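Local coordinates for protein allergen Aed a 2 (Aedes aegypti, PDB 3DXL) that sequesters biogenic amines and eicosanoids of the vertebrate host during blood feeding, amines in a C-terminal pocket and lipids in an N-terminal one, at residues K195-I200 with D265-R270; E210-F215 with K220-L225. All coordinates share one frame; numbering follows the deposited sequence.

Contact 1 (K195-I200 with D265-R270); sequences KGIRYI and DYREVR
Ile-197, the first residue to leave helical geometry at the C-terminal end of helix 184-196, and Arg-267 in helix 257-271 mark the closest backbone approach, with their CA atoms 7.7 Å apart. Both belong to the C-terminal odorant-binding-protein-like half of this all-helical D7 protein, and the contact is buried. Arg-267 does most of the reaching: with CG anti to its backbone N (chi1 -179°) and a bend at chi2, its chain carries the guanidinium across to the turn. One face of that group lies over Ile-197, with CZ 3.7 Å from Ile-197 CB, while Ile-197 CG2 packs 3.8 Å from Arg-267 CG, lower on the arginine chain. Arg-267 NH1 forms salt bridges with Glu-210 and Asp-214 of helix 208-217. Tyr-199 follows in the turn, its CE1 4.0 Å from Arg-267 NH1, its ring plane 72° from the guanidinium and its OH hydrogen-bonded to Asp-214. Helix 257-271 also supplies Asp-265 and Glu-268, which bind noradrenaline but take no part in this packing. Within the turn, Arg-198 NH1 donates to Gly-196 O at 2.8 Å, and Ile-197 CD1 sits 3.5 Å above the centre of the Tyr-199 ring.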
ATOM      1  N   LYS A 195      -7.628  -4.268   3.961  1.00  9.42           N
ATOM      2  CA  LYS A 195      -7.236  -2.884   3.709  1.00  9.85           C
ATOM      3  C   LYS A 195      -5.718  -2.752   3.648  1.00  9.82           C
ATOM      4  O   LYS A 195      -5.184  -1.977   2.853  1.00 10.10           O
ATOM      5  CB  LYS A 195      -7.846  -1.942   4.747  1.00 10.43           C
ATOM      6  CG  LYS A 195      -9.320  -1.736   4.500  1.00 11.28           C
ATOM      7  CD  LYS A 195      -9.962  -0.883   5.562  1.00 13.90           C
ATOM      8  CE  LYS A 195     -11.410  -0.598   5.224  1.00 14.44           C
ATOM      9  NZ  LYS A 195     -12.168  -0.188   6.428  1.00 16.30           N
ATOM     10  N   GLY A 196      -5.012  -3.527   4.464  1.00  9.74           N
ATOM     11  CA  GLY A 196      -3.557  -3.470   4.496  1.00  9.93           C
ATOM     12  C   GLY A 196      -2.881  -3.942   3.230  1.00  9.77           C
ATOM     13  O   GLY A 196      -1.778  -3.510   2.908  1.00  9.83           O
ATOM     14  N   ILE A 197      -3.529  -4.853   2.509  1.00  9.46           N
ATOM     15  CA  ILE A 197      -3.026  -5.274   1.202  1.00 10.74           C
ATOM     16  C   ILE A 197      -3.800  -4.642   0.054  1.00 10.29           C
ATOM     17  O   ILE A 197      -3.617  -5.016  -1.101  1.00 11.14           O
ATOM     18  CB  ILE A 197      -2.983  -6.800   1.060  1.00 10.50           C
ATOM     19  CG1 ILE A 197      -4.418  -7.387   1.155  1.00 12.78           C
ATOM     20  CG2 ILE A 197      -1.983  -7.344   2.082  1.00 12.77           C
ATOM     21  CD1 ILE A 197      -4.533  -8.877   0.927  1.00 13.30           C
ATOM     22  N   ARG A 198      -4.662  -3.687   0.403  1.00 10.35           N
ATOM     23  CA  ARG A 198      -5.295  -2.785  -0.568  1.00 10.56           C
ATOM     24  C   ARG A 198      -6.332  -3.460  -1.470  1.00 10.76           C
ATOM     25  O   ARG A 198      -6.700  -2.937  -2.514  1.00 11.01           O
ATOM     26  CB  ARG A 198      -4.228  -2.017  -1.380  1.00 11.19           C
ATOM     27  CG  ARG A 198      -3.695  -0.751  -0.693  1.00 10.95           C
ATOM     28  CD  ARG A 198      -2.796  -1.036   0.510  1.00 10.42           C
ATOM     29  NE  ARG A 198      -2.239   0.197   1.068  1.00  9.32           N
ATOM     30  CZ  ARG A 198      -1.427   0.265   2.115  1.00  9.41           C
ATOM     31  NH1 ARG A 198      -1.051  -0.829   2.766  1.00 10.45           N
ATOM     32  NH2 ARG A 198      -0.985   1.449   2.529  1.00 10.67           N
ATOM     33  N   TYR A 199      -6.823  -4.629  -1.053  1.00 10.57           N
ATOM     34  CA  TYR A 199      -7.957  -5.257  -1.748  1.00 10.45           C
ATOM     35  C   TYR A 199      -9.235  -4.464  -1.499  1.00 10.83           C
ATOM     36  O   TYR A 199     -10.142  -4.489  -2.324  1.00 11.26           O
ATOM     37  CB  TYR A 199      -8.178  -6.696  -1.290  1.00 10.65           C
ATOM     38  CG  TYR A 199      -7.164  -7.700  -1.758  1.00 10.13           C
ATOM     39  CD1 TYR A 199      -5.978  -7.320  -2.377  1.00 10.89           C
ATOM     40  CD2 TYR A 199      -7.385  -9.054  -1.532  1.00  9.82           C
ATOM     41  CE1 TYR A 199      -5.057  -8.261  -2.772  1.00 10.31           C
ATOM     42  CE2 TYR A 199      -6.478  -9.995  -1.915  1.00 10.23           C
ATOM     43  CZ  TYR A 199      -5.315  -9.611  -2.535  1.00  9.84           C
ATOM     44  OH  TYR A 199      -4.396 -10.553  -2.900  1.00 10.11           O
ATOM     45  N   ILE A 200      -9.282  -3.778  -0.353  1.00 10.86           N
ATOM     46  CA  ILE A 200     -10.380  -2.897   0.025  1.00 11.89           C
ATOM     47  C   ILE A 200      -9.780  -1.526   0.303  1.00 12.32           C
ATOM     48  O   ILE A 200      -8.754  -1.419   0.972  1.00 12.56           O
ATOM     49  CB  ILE A 200     -11.119  -3.418   1.295  1.00 11.99           C
ATOM     50  CG1 ILE A 200     -11.693  -4.827   1.059  1.00 11.56           C
ATOM     51  CG2 ILE A 200     -12.200  -2.444   1.767  1.00 13.27           C
ATOM     52  CD1 ILE A 200     -12.910  -4.904   0.139  1.00 13.43           C
ATOM     53  N   ASP A 265      -1.305 -15.999  -0.080  1.00  8.52           N
ATOM     54  CA  ASP A 265      -0.099 -16.456   0.606  1.00  8.60           C
ATOM     55  C   ASP A 265       1.132 -15.704   0.105  1.00  8.16           C
ATOM     56  O   ASP A 265       1.975 -15.262   0.890  1.00  8.25           O
ATOM     57  CB  ASP A 265       0.147 -17.959   0.399  1.00  9.36           C
ATOM     58  CG  ASP A 265      -0.752 -18.847   1.245  1.00 11.14           C
ATOM     59  OD1 ASP A 265      -1.511 -18.361   2.109  1.00 10.68           O
ATOM     60  OD2 ASP A 265      -0.682 -20.067   1.012  1.00 14.91           O
ATOM     61  N   TYR A 266       1.261 -15.566  -1.211  1.00  8.05           N
ATOM     62  CA  TYR A 266       2.433 -14.877  -1.750  1.00  8.30           C
ATOM     63  C   TYR A 266       2.401 -13.379  -1.421  1.00  8.15           C
ATOM     64  O   TYR A 266       3.447 -12.776  -1.144  1.00  8.71           O
ATOM     65  CB  TYR A 266       2.557 -15.103  -3.253  1.00  9.27           C
ATOM     66  CG  TYR A 266       3.856 -14.616  -3.874  1.00  8.91           C
ATOM     67  CD1 TYR A 266       5.087 -14.832  -3.251  1.00  9.83           C
ATOM     68  CD2 TYR A 266       3.850 -13.969  -5.115  1.00  9.79           C
ATOM     69  CE1 TYR A 266       6.272 -14.399  -3.839  1.00 10.53           C
ATOM     70  CE2 TYR A 266       5.034 -13.546  -5.708  1.00 10.25           C
ATOM     71  CZ  TYR A 266       6.233 -13.766  -5.066  1.00 11.07           C
ATOM     72  OH  TYR A 266       7.411 -13.366  -5.644  1.00 12.06           O
ATOM     73  N   ARG A 267       1.205 -12.795  -1.400  1.00  7.94           N
ATOM     74  CA  ARG A 267       1.077 -11.412  -0.956  1.00  8.31           C
ATOM     75  C   ARG A 267       1.548 -11.248   0.483  1.00  7.84           C
ATOM     76  O   ARG A 267       2.224 -10.258   0.796  1.00  8.46           O
ATOM     77  CB  ARG A 267      -0.348 -10.892  -1.133  1.00  8.31           C
ATOM     78  CG  ARG A 267      -0.521  -9.421  -0.709  1.00  8.54           C
ATOM     79  CD  ARG A 267       0.455  -8.497  -1.438  1.00  8.85           C
ATOM     80  NE  ARG A 267       0.299  -7.081  -1.113  1.00  8.75           N
ATOM     81  CZ  ARG A 267      -0.555  -6.261  -1.717  1.00  8.97           C
ATOM     82  NH1 ARG A 267      -1.384  -6.714  -2.659  1.00  9.37           N
ATOM     83  NH2 ARG A 267      -0.568  -4.969  -1.390  1.00  8.84           N
ATOM     84  N   GLU A 268       1.209 -12.193   1.362  1.00  8.33           N
ATOM     85  CA  GLU A 268       1.686 -12.098   2.743  1.00  8.34           C
ATOM     86  C   GLU A 268       3.217 -12.056   2.785  1.00  8.35           C
ATOM     87  O   GLU A 268       3.807 -11.260   3.524  1.00  8.45           O
ATOM     88  CB  GLU A 268       1.157 -13.256   3.597  1.00  8.91           C
ATOM     89  CG  GLU A 268       1.515 -13.148   5.095  1.00  9.54           C
ATOM     90  CD  GLU A 268       2.924 -13.635   5.460  1.00 10.31           C
ATOM     91  OE1 GLU A 268       3.438 -14.562   4.800  1.00 11.37           O
ATOM     92  OE2 GLU A 268       3.514 -13.089   6.423  1.00 10.83           O
ATOM     93  N   VAL A 269       3.856 -12.921   2.005  1.00  8.35           N
ATOM     94  CA  VAL A 269       5.308 -12.972   1.937  1.00  8.96           C
ATOM     95  C   VAL A 269       5.870 -11.623   1.483  1.00  8.89           C
ATOM     96  O   VAL A 269       6.789 -11.064   2.100  1.00  9.19           O
ATOM     97  CB  VAL A 269       5.786 -14.107   1.000  1.00  9.43           C
ATOM     98  CG1 VAL A 269       7.288 -14.011   0.742  1.00 10.65           C
ATOM     99  CG2 VAL A 269       5.454 -15.469   1.607  1.00 10.74           C
ATOM    100  N   ARG A 270       5.307 -11.076   0.411  1.00  8.92           N
ATOM    101  CA  ARG A 270       5.795  -9.816  -0.129  1.00  9.15           C
ATOM    102  C   ARG A 270       5.488  -8.640   0.801  1.00  8.67           C
ATOM    103  O   ARG A 270       6.220  -7.637   0.793  1.00  9.55           O
ATOM    104  CB  ARG A 270       5.259  -9.598  -1.543  1.00  8.91           C
ATOM    105  CG  ARG A 270       5.850 -10.602  -2.525  1.00  9.86           C
ATOM    106  CD  ARG A 270       5.437 -10.356  -3.958  1.00 10.80           C
ATOM    107  NE  ARG A 270       4.051 -10.759  -4.164  1.00 11.19           N
ATOM    108  CZ  ARG A 270       3.028  -9.915  -4.289  1.00 11.15           C
ATOM    109  NH1 ARG A 270       3.227  -8.600  -4.246  1.00 12.37           N
ATOM    110  NH2 ARG A 270       1.795 -10.386  -4.453  1.00 11.83           N
TER

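Contact 2 (E210-F215 with K220-L225)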
ATOM      1  N   GLU A 210      -6.284  -4.631  -7.669  1.00 11.15           N
ATOM      2  CA  GLU A 210      -5.285  -5.084  -6.699  1.00 11.13           C
ATOM      3  C   GLU A 210      -5.311  -6.611  -6.522  1.00 10.80           C
ATOM      4  O   GLU A 210      -4.260  -7.244  -6.442  1.00 10.98           O
ATOM      5  CB  GLU A 210      -5.469  -4.377  -5.362  1.00 10.93           C
ATOM      6  CG  GLU A 210      -4.335  -4.617  -4.345  1.00 10.32           C
ATOM      7  CD  GLU A 210      -2.993  -3.954  -4.684  1.00 10.58           C
ATOM      8  OE1 GLU A 210      -2.938  -3.017  -5.515  1.00 10.68           O
ATOM      9  OE2 GLU A 210      -1.984  -4.375  -4.084  1.00 11.45           O
ATOM     10  N   VAL A 211      -6.514  -7.196  -6.491  1.00 10.55           N
ATOM     11  CA  VAL A 211      -6.643  -8.655  -6.369  1.00 11.12           C
ATOM     12  C   VAL A 211      -6.054  -9.315  -7.613  1.00 11.29           C
ATOM     13  O   VAL A 211      -5.308 -10.291  -7.533  1.00 11.20           O
ATOM     14  CB  VAL A 211      -8.098  -9.110  -6.167  1.00 11.60           C
ATOM     15  CG1 VAL A 211      -8.127 -10.573  -5.781  1.00 12.43           C
ATOM     16  CG2 VAL A 211      -8.772  -8.289  -5.092  1.00 11.69           C
ATOM     17  N   LYS A 212      -6.367  -8.742  -8.772  1.00 11.34           N
ATOM     18  CA  LYS A 212      -5.842  -9.254 -10.034  1.00 11.61           C
ATOM     19  C   LYS A 212      -4.323  -9.215 -10.082  1.00 10.98           C
ATOM     20  O   LYS A 212      -3.691 -10.138 -10.581  1.00 11.29           O
ATOM     21  CB  LYS A 212      -6.413  -8.481 -11.224  1.00 11.87           C
ATOM     22  CG  LYS A 212      -7.875  -8.799 -11.503  1.00 13.83           C
ATOM     23  CD  LYS A 212      -8.482  -7.833 -12.519  1.00 16.64           C
ATOM     24  CE  LYS A 212      -7.797  -7.942 -13.866  1.00 18.91           C
ATOM     25  NZ  LYS A 212      -8.417  -7.027 -14.874  1.00 20.97           N
ATOM     26  N   ARG A 213      -3.744  -8.125  -9.567  1.00 10.94           N
ATOM     27  CA  ARG A 213      -2.306  -7.952  -9.521  1.00 11.30           C
ATOM     28  C   ARG A 213      -1.660  -9.153  -8.830  1.00 10.35           C
ATOM     29  O   ARG A 213      -0.674  -9.696  -9.302  1.00 10.93           O
ATOM     30  CB  ARG A 213      -1.970  -6.654  -8.774  1.00 11.35           C
ATOM     31  CG  ARG A 213      -0.506  -6.266  -8.789  1.00 11.59           C
ATOM     32  CD  ARG A 213      -0.265  -4.991  -7.983  1.00 12.54           C
ATOM     33  NE  ARG A 213       0.953  -4.309  -8.439  1.00 14.51           N
ATOM     34  CZ  ARG A 213       2.182  -4.603  -8.030  1.00 14.25           C
ATOM     35  NH1 ARG A 213       2.380  -5.554  -7.123  1.00 14.47           N
ATOM     36  NH2 ARG A 213       3.224  -3.939  -8.510  1.00 13.35           N
ATOM     37  N   ASP A 214      -2.232  -9.547  -7.696  1.00 10.40           N
ATOM     38  CA  ASP A 214      -1.684 -10.661  -6.926  1.00 10.11           C
ATOM     39  C   ASP A 214      -1.873 -12.030  -7.594  1.00 10.08           C
ATOM     40  O   ASP A 214      -1.013 -12.894  -7.476  1.00 10.53           O
ATOM     41  CB  ASP A 214      -2.246 -10.659  -5.512  1.00 10.07           C
ATOM     42  CG  ASP A 214      -1.609  -9.590  -4.636  1.00 10.13           C
ATOM     43  OD1 ASP A 214      -0.582  -8.987  -5.046  1.00 10.34           O
ATOM     44  OD2 ASP A 214      -2.141  -9.360  -3.528  1.00  9.52           O
ATOM     45  N   PHE A 215      -2.975 -12.205  -8.326  1.00 10.12           N
ATOM     46  CA  PHE A 215      -3.138 -13.410  -9.151  1.00 10.84           C
ATOM     47  C   PHE A 215      -2.077 -13.494 -10.242  1.00 10.91           C
ATOM     48  O   PHE A 215      -1.467 -14.549 -10.456  1.00 11.15           O
ATOM     49  CB  PHE A 215      -4.527 -13.473  -9.792  1.00 10.72           C
ATOM     50  CG  PHE A 215      -5.556 -14.211  -8.970  1.00 10.62           C
ATOM     51  CD1 PHE A 215      -5.803 -13.848  -7.651  1.00 11.77           C
ATOM     52  CD2 PHE A 215      -6.310 -15.232  -9.536  1.00 10.88           C
ATOM     53  CE1 PHE A 215      -6.761 -14.514  -6.898  1.00 11.76           C
ATOM     54  CE2 PHE A 215      -7.275 -15.907  -8.784  1.00 12.28           C
ATOM     55  CZ  PHE A 215      -7.501 -15.536  -7.470  1.00 11.03           C
ATOM     56  N   LYS A 220      -1.398 -16.783 -12.448  1.00 14.04           N
ATOM     57  CA  LYS A 220      -2.776 -17.239 -12.596  1.00 14.63           C
ATOM     58  C   LYS A 220      -3.565 -16.248 -13.436  1.00 15.05           C
ATOM     59  O   LYS A 220      -3.435 -15.034 -13.283  1.00 15.99           O
ATOM     60  CB  LYS A 220      -3.442 -17.442 -11.226  1.00 14.77           C
ATOM     61  CG  LYS A 220      -2.779 -18.496 -10.343  1.00 15.31           C
ATOM     62  CD  LYS A 220      -2.873 -19.898 -10.937  1.00 16.00           C
ATOM     63  CE  LYS A 220      -2.092 -20.907 -10.103  1.00 17.34           C
ATOM     64  NZ  LYS A 220      -1.910 -22.178 -10.853  1.00 20.31           N
ATOM     65  N   ASP A 221      -4.369 -16.771 -14.350  1.00 15.29           N
ATOM     66  CA  ASP A 221      -5.254 -15.922 -15.117  1.00 15.46           C
ATOM     67  C   ASP A 221      -6.311 -15.301 -14.211  1.00 15.52           C
ATOM     68  O   ASP A 221      -6.621 -15.827 -13.138  1.00 16.30           O
ATOM     69  CB  ASP A 221      -5.917 -16.690 -16.253  1.00 15.72           C
ATOM     70  CG  ASP A 221      -6.711 -15.780 -17.157  1.00 16.47           C
ATOM     71  OD1 ASP A 221      -6.093 -14.909 -17.809  1.00 18.42           O
ATOM     72  OD2 ASP A 221      -7.948 -15.895 -17.179  1.00 15.52           O
ATOM     73  N   THR A 222      -6.850 -14.169 -14.637  1.00 15.09           N
ATOM     74  CA  THR A 222      -7.778 -13.425 -13.806  1.00 15.13           C
ATOM     75  C   THR A 222      -9.211 -13.373 -14.330  1.00 14.27           C
ATOM     76  O   THR A 222     -10.066 -12.758 -13.713  1.00 13.35           O
ATOM     77  CB  THR A 222      -7.274 -11.993 -13.584  1.00 15.43           C
ATOM     78  OG1 THR A 222      -7.112 -11.357 -14.854  1.00 17.41           O
ATOM     79  CG2 THR A 222      -5.927 -11.999 -12.856  1.00 16.99           C
ATOM     80  N   LYS A 223      -9.488 -14.020 -15.461  1.00 13.92           N
ATOM     81  CA  LYS A 223     -10.857 -14.001 -15.987  1.00 14.58           C
ATOM     82  C   LYS A 223     -11.864 -14.635 -15.025  1.00 13.48           C
ATOM     83  O   LYS A 223     -12.912 -14.053 -14.723  1.00 13.00           O
ATOM     84  CB  LYS A 223     -10.943 -14.649 -17.376  1.00 14.71           C
ATOM     85  CG  LYS A 223     -10.420 -13.774 -18.499  1.00 15.89           C
ATOM     86  CD  LYS A 223     -10.526 -14.482 -19.851  1.00 16.58           C
ATOM     87  CE  LYS A 223      -9.158 -14.917 -20.390  1.00 20.17           C
ATOM     88  NZ  LYS A 223      -8.726 -16.314 -20.073  1.00 17.65           N
ATOM     89  N   ALA A 224     -11.534 -15.820 -14.519  1.00 12.80           N
ATOM     90  CA  ALA A 224     -12.420 -16.504 -13.587  1.00 13.32           C
ATOM     91  C   ALA A 224     -12.568 -15.690 -12.297  1.00 12.83           C
ATOM     92  O   ALA A 224     -13.658 -15.564 -11.766  1.00 12.36           O
ATOM     93  CB  ALA A 224     -11.930 -17.920 -13.310  1.00 13.80           C
ATOM     94  N   LEU A 225     -11.465 -15.112 -11.823  1.00 12.58           N
ATOM     95  CA  LEU A 225     -11.494 -14.260 -10.639  1.00 12.75           C
ATOM     96  C   LEU A 225     -12.453 -13.086 -10.808  1.00 12.89           C
ATOM     97  O   LEU A 225     -13.243 -12.786  -9.927  1.00 11.89           O
ATOM     98  CB  LEU A 225     -10.094 -13.736 -10.336  1.00 12.43           C
ATOM     99  CG  LEU A 225     -10.001 -12.603  -9.308  1.00 12.45           C
ATOM    100  CD1 LEU A 225     -10.394 -13.061  -7.902  1.00 12.13           C
ATOM    101  CD2 LEU A 225      -8.606 -12.005  -9.294  1.00 12.34           C
TER
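With Leu-225 CG swung opposite the backbone N (chi1 168°), both methyls reach Phe-215; the phenylalanine, turned to an unusual chi1 of -91°, offers a ring face to them. The result is a CH-pi contact, Leu-225 CD2 standing 3.7 Å from the ring centroid and only 10° off the normal. The leucine and valine side chains cross at a slant, with Leu-225 CD2 3.8 Å from Val-211 CG1, so one methyl fills the angle between valine and ring. At the ring's edge, near its plane, lies Asp-221 O. These groups join helix 208-217 to the start of helix 223-234, two consecutive helices of the C-terminal odorant-binding-protein-like domain joined by a short loop; helix 257-271 covers Phe-215 further through Phe-260 and Ala-263. The turn is tied by Lys-220 N donating to Phe-215 O at 3.0 Å. Thr-222 CG2 packs on Phe-215 CB, and the Lys-212 chain crosses Thr-222 at about a right angle, CE 3.6 Å from Thr-222 OG1, before its NZ forms salt bridges with Glu-226 and Glu-209. Asp-221 caps the new helix: its OD2 accepts from Lys-223 N at 3.0 Å and, from the opposite face of the carboxylate, from Lys-223 NZ.

How the contacts relate
Helix 208-217 connects the two contacts, whose centres lie 13 Å apart. It supplies Val-211, Lys-212 and Phe-215 to contact 2, while its acidic side chains turn to contact 1, where the aliphatic part of Glu-210 also packs against the turn, CG 3.3 Å from Ile-197 O. Contact 1 joins parts far apart in sequence near the middle of the chain, and its chemistry is a guanidinium laid on an isoleucine, its charge met by acids of helix 208-217. Contact 2 links neighbouring helices nearer the periphery, pairing an aromatic-aliphatic cluster with partly exposed lysines and an exposed capping aspartate at the margin. Helix 257-271 takes part in contact 1 and backs Phe-215 in contact 2.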